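Local coordinates for fluvirucin B1 DH domain from module 1 (Actinomadura vulgaris, PDB 6OBV), which probably dehydrates the beta-hydroxyacyl intermediate made by the first module of the fluvirucin B1 polyketide synthase, leaving an alpha,beta-unsaturated chain, at residues Val83-Arg88 / Leu117-Thr122. Residues are numbered along the deposited sequence; the frame is centred on the assembly and turned at random.
Sequences VELAVR and LQVAVT
Leu85 overlaps two side chains of strand 115-121, meeting Leu117 with its methyls and Val119 with its CB. The contact belongs to the double-hotdog fold of polyketide synthase dehydratases, in each half of which a helix, here 79-92, is wrapped by a curved antiparallel sheet. Leu85 CD1 lies 3.7 Å from Leu117 CD1, and CD2 of Leu85 is 4.1 Å from the same methyl, which therefore sits against the branched end of Leu85. The two leucine side chains cross at about a right angle. In Leu85, CG stands opposite the carbonyl carbon (chi1 -76°), carrying the branched end off the helix to Leu117, while CB meets Val119 CG2 at 4.1 Å. Leu117 and Val119, two residues apart, face the helix, whereas Gln118 between them points to the other side and donates a hydrogen bond from NE2 to Glu45 O of the second subunit. The strand thus lines the helix with one face and reaches the dimer partner from the other. Strands 52-58 and 130-137 flank it; Ile58 and Ala136 pack on Leu117, Val132 on Val119, and Met39 adds to the cover of Leu85. All three touching residues are buried, and no hydrogen bond joins the two segments, so this patch is held by apolar packing. One turn further along the helix, Ala89 continues the seam against Val119 and Val121. Val119 has CG1 opposite its backbone N (chi1 -175°), and this CG1 methyl lies 4.1 Å from Leu85 O.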
ATOM      1  N   VAL A  83     -19.750   1.837  -3.537  1.00 21.20           N
ATOM      2  CA  VAL A  83     -20.334   0.877  -2.610  1.00 26.92           C
ATOM      3  C   VAL A  83     -19.587  -0.447  -2.698  1.00 26.43           C
ATOM      4  O   VAL A  83     -19.255  -1.068  -1.683  1.00 31.94           O
ATOM      5  CB  VAL A  83     -21.836   0.687  -2.910  1.00 24.59           C
ATOM      6  CG1 VAL A  83     -22.329  -0.615  -2.323  1.00 22.14           C
ATOM      7  CG2 VAL A  83     -22.683   1.866  -2.396  1.00 18.75           C
ATOM      8  N   GLU A  84     -19.321  -0.911  -3.920  1.00 26.43           N
ATOM      9  CA  GLU A  84     -18.619  -2.182  -4.077  1.00 27.51           C
ATOM     10  C   GLU A  84     -17.192  -2.102  -3.535  1.00 30.56           C
ATOM     11  O   GLU A  84     -16.712  -3.041  -2.883  1.00 33.15           O
ATOM     12  CB  GLU A  84     -18.596  -2.621  -5.543  1.00 23.55           C
ATOM     13  CG  GLU A  84     -17.588  -3.767  -5.827  1.00 19.76           C
ATOM     14  CD  GLU A  84     -18.067  -5.137  -5.308  1.00 28.75           C
ATOM     15  OE1 GLU A  84     -19.180  -5.194  -4.722  1.00 32.20           O
ATOM     16  OE2 GLU A  84     -17.339  -6.152  -5.496  1.00 26.71           O
ATOM     17  N   LEU A  85     -16.512  -0.983  -3.773  1.00 26.66           N
ATOM     18  CA  LEU A  85     -15.142  -0.832  -3.295  1.00 26.96           C
ATOM     19  C   LEU A  85     -15.092  -0.794  -1.777  1.00 26.04           C
ATOM     20  O   LEU A  85     -14.261  -1.468  -1.149  1.00 30.40           O
ATOM     21  CB  LEU A  85     -14.532   0.441  -3.879  1.00 21.16           C
ATOM     22  CG  LEU A  85     -14.141   0.293  -5.344  1.00 22.43           C
ATOM     23  CD1 LEU A  85     -13.708   1.609  -5.977  1.00 19.12           C
ATOM     24  CD2 LEU A  85     -13.034  -0.771  -5.490  1.00 20.87           C
ATOM     25  N   ALA A  86     -15.976  -0.002  -1.173  1.00 22.72           N
ATOM     26  CA  ALA A  86     -16.005   0.131   0.274  1.00 22.98           C
ATOM     27  C   ALA A  86     -16.362  -1.197   0.943  1.00 28.63           C
ATOM     28  O   ALA A  86     -15.778  -1.564   1.967  1.00 25.56           O
ATOM     29  CB  ALA A  86     -17.001   1.231   0.666  1.00 22.59           C
ATOM     30  N   VAL A  87     -17.314  -1.939   0.380  1.00 23.90           N
ATOM     31  CA  VAL A  87     -17.703  -3.199   1.008  1.00 22.69           C
ATOM     32  C   VAL A  87     -16.576  -4.225   0.909  1.00 26.59           C
ATOM     33  O   VAL A  87     -16.281  -4.935   1.880  1.00 33.04           O
ATOM     34  CB  VAL A  87     -19.016  -3.710   0.393  1.00 21.09           C
ATOM     35  CG1 VAL A  87     -19.191  -5.191   0.729  1.00 33.31           C
ATOM     36  CG2 VAL A  87     -20.192  -2.895   0.943  1.00 23.84           C
ATOM     37  N   ARG A  88     -15.914  -4.306  -0.249  1.00 22.48           N
ATOM     38  CA  ARG A  88     -14.802  -5.241  -0.385  1.00 20.82           C
ATOM     39  C   ARG A  88     -13.696  -4.943   0.623  1.00 27.08           C
ATOM     40  O   ARG A  88     -13.094  -5.865   1.188  1.00 30.19           O
ATOM     41  CB  ARG A  88     -14.253  -5.204  -1.809  1.00 30.56           C
ATOM     42  CG  ARG A  88     -13.229  -6.299  -2.113  1.00 29.56           C
ATOM     43  CD  ARG A  88     -13.723  -7.636  -1.620  1.00 31.87           C
ATOM     44  NE  ARG A  88     -12.750  -8.707  -1.859  1.00 39.10           N
ATOM     45  CZ  ARG A  88     -11.709  -8.973  -1.074  1.00 36.62           C
ATOM     46  NH1 ARG A  88     -11.489  -8.253   0.017  1.00 31.20           N
ATOM     47  NH2 ARG A  88     -10.886  -9.968  -1.376  1.00 45.31           N
ATOM     48  N   LEU A 117      -6.833   3.460  -7.925  1.00 28.14           N
ATOM     49  CA  LEU A 117      -7.820   3.458  -6.846  1.00 28.77           C
ATOM     50  C   LEU A 117      -7.128   3.189  -5.522  1.00 27.63           C
ATOM     51  O   LEU A 117      -6.206   2.375  -5.465  1.00 27.09           O
ATOM     52  CB  LEU A 117      -8.885   2.380  -7.064  1.00 22.58           C
ATOM     53  CG  LEU A 117      -9.790   2.448  -8.288  1.00 26.86           C
ATOM     54  CD1 LEU A 117     -10.823   1.292  -8.218  1.00 20.97           C
ATOM     55  CD2 LEU A 117     -10.485   3.795  -8.343  1.00 22.74           C
ATOM     56  N   GLN A 118      -7.576   3.853  -4.454  1.00 28.60           N
ATOM     57  CA  GLN A 118      -7.108   3.519  -3.110  1.00 33.33           C
ATOM     58  C   GLN A 118      -8.272   3.584  -2.138  1.00 32.83           C
ATOM     59  O   GLN A 118      -8.968   4.600  -2.073  1.00 26.09           O
ATOM     60  CB  GLN A 118      -5.998   4.456  -2.621  1.00 37.00           C
ATOM     61  CG  GLN A 118      -4.606   3.917  -2.782  1.00 46.45           C
ATOM     62  CD  GLN A 118      -3.587   4.679  -1.952  1.00 49.85           C
ATOM     63  OE1 GLN A 118      -3.844   5.036  -0.803  1.00 59.95           O
ATOM     64  NE2 GLN A 118      -2.430   4.940  -2.537  1.00 41.91           N
ATOM     65  N   VAL A 119      -8.456   2.511  -1.375  1.00 30.38           N
ATOM     66  CA  VAL A 119      -9.503   2.405  -0.371  1.00 31.23           C
ATOM     67  C   VAL A 119      -8.814   2.326   0.983  1.00 27.98           C
ATOM     68  O   VAL A 119      -8.125   1.345   1.281  1.00 26.24           O
ATOM     69  CB  VAL A 119     -10.407   1.182  -0.602  1.00 32.09           C
ATOM     70  CG1 VAL A 119     -11.545   1.197   0.398  1.00 32.33           C
ATOM     71  CG2 VAL A 119     -10.952   1.146  -2.044  1.00 30.09           C
ATOM     72  N   ALA A 120      -8.972   3.361   1.799  1.00 29.82           N
ATOM     73  CA  ALA A 120      -8.316   3.420   3.094  1.00 29.01           C
ATOM     74  C   ALA A 120      -9.319   3.090   4.193  1.00 29.81           C
ATOM     75  O   ALA A 120     -10.450   3.585   4.178  1.00 28.38           O
ATOM     76  CB  ALA A 120      -7.705   4.802   3.321  1.00 29.29           C
ATOM     77  N   VAL A 121      -8.903   2.236   5.132  1.00 30.71           N
ATOM     78  CA  VAL A 121      -9.741   1.779   6.239  1.00 30.01           C
ATOM     79  C   VAL A 121      -8.972   2.003   7.538  1.00 31.75           C
ATOM     80  O   VAL A 121      -7.816   1.586   7.656  1.00 32.60           O
ATOM     81  CB  VAL A 121     -10.119   0.293   6.081  1.00 35.03           C
ATOM     82  CG1 VAL A 121     -10.915  -0.183   7.270  1.00 37.78           C
ATOM     83  CG2 VAL A 121     -10.904   0.074   4.790  1.00 32.97           C
ATOM     84  N   THR A 122      -9.602   2.653   8.510  1.00 28.43           N
ATOM     85  CA  THR A 122      -8.895   2.948   9.748  1.00 28.72           C
ATOM     86  C   THR A 122      -8.904   1.741  10.688  1.00 36.43           C
ATOM     87  O   THR A 122      -9.585   0.735  10.466  1.00 37.63           O
ATOM     88  CB  THR A 122      -9.512   4.151  10.464  1.00 29.13           C
ATOM     89  OG1 THR A 122     -10.872   3.848  10.811  1.00 33.19           O
ATOM     90  CG2 THR A 122      -9.478   5.424   9.581  1.00 24.94           C
TER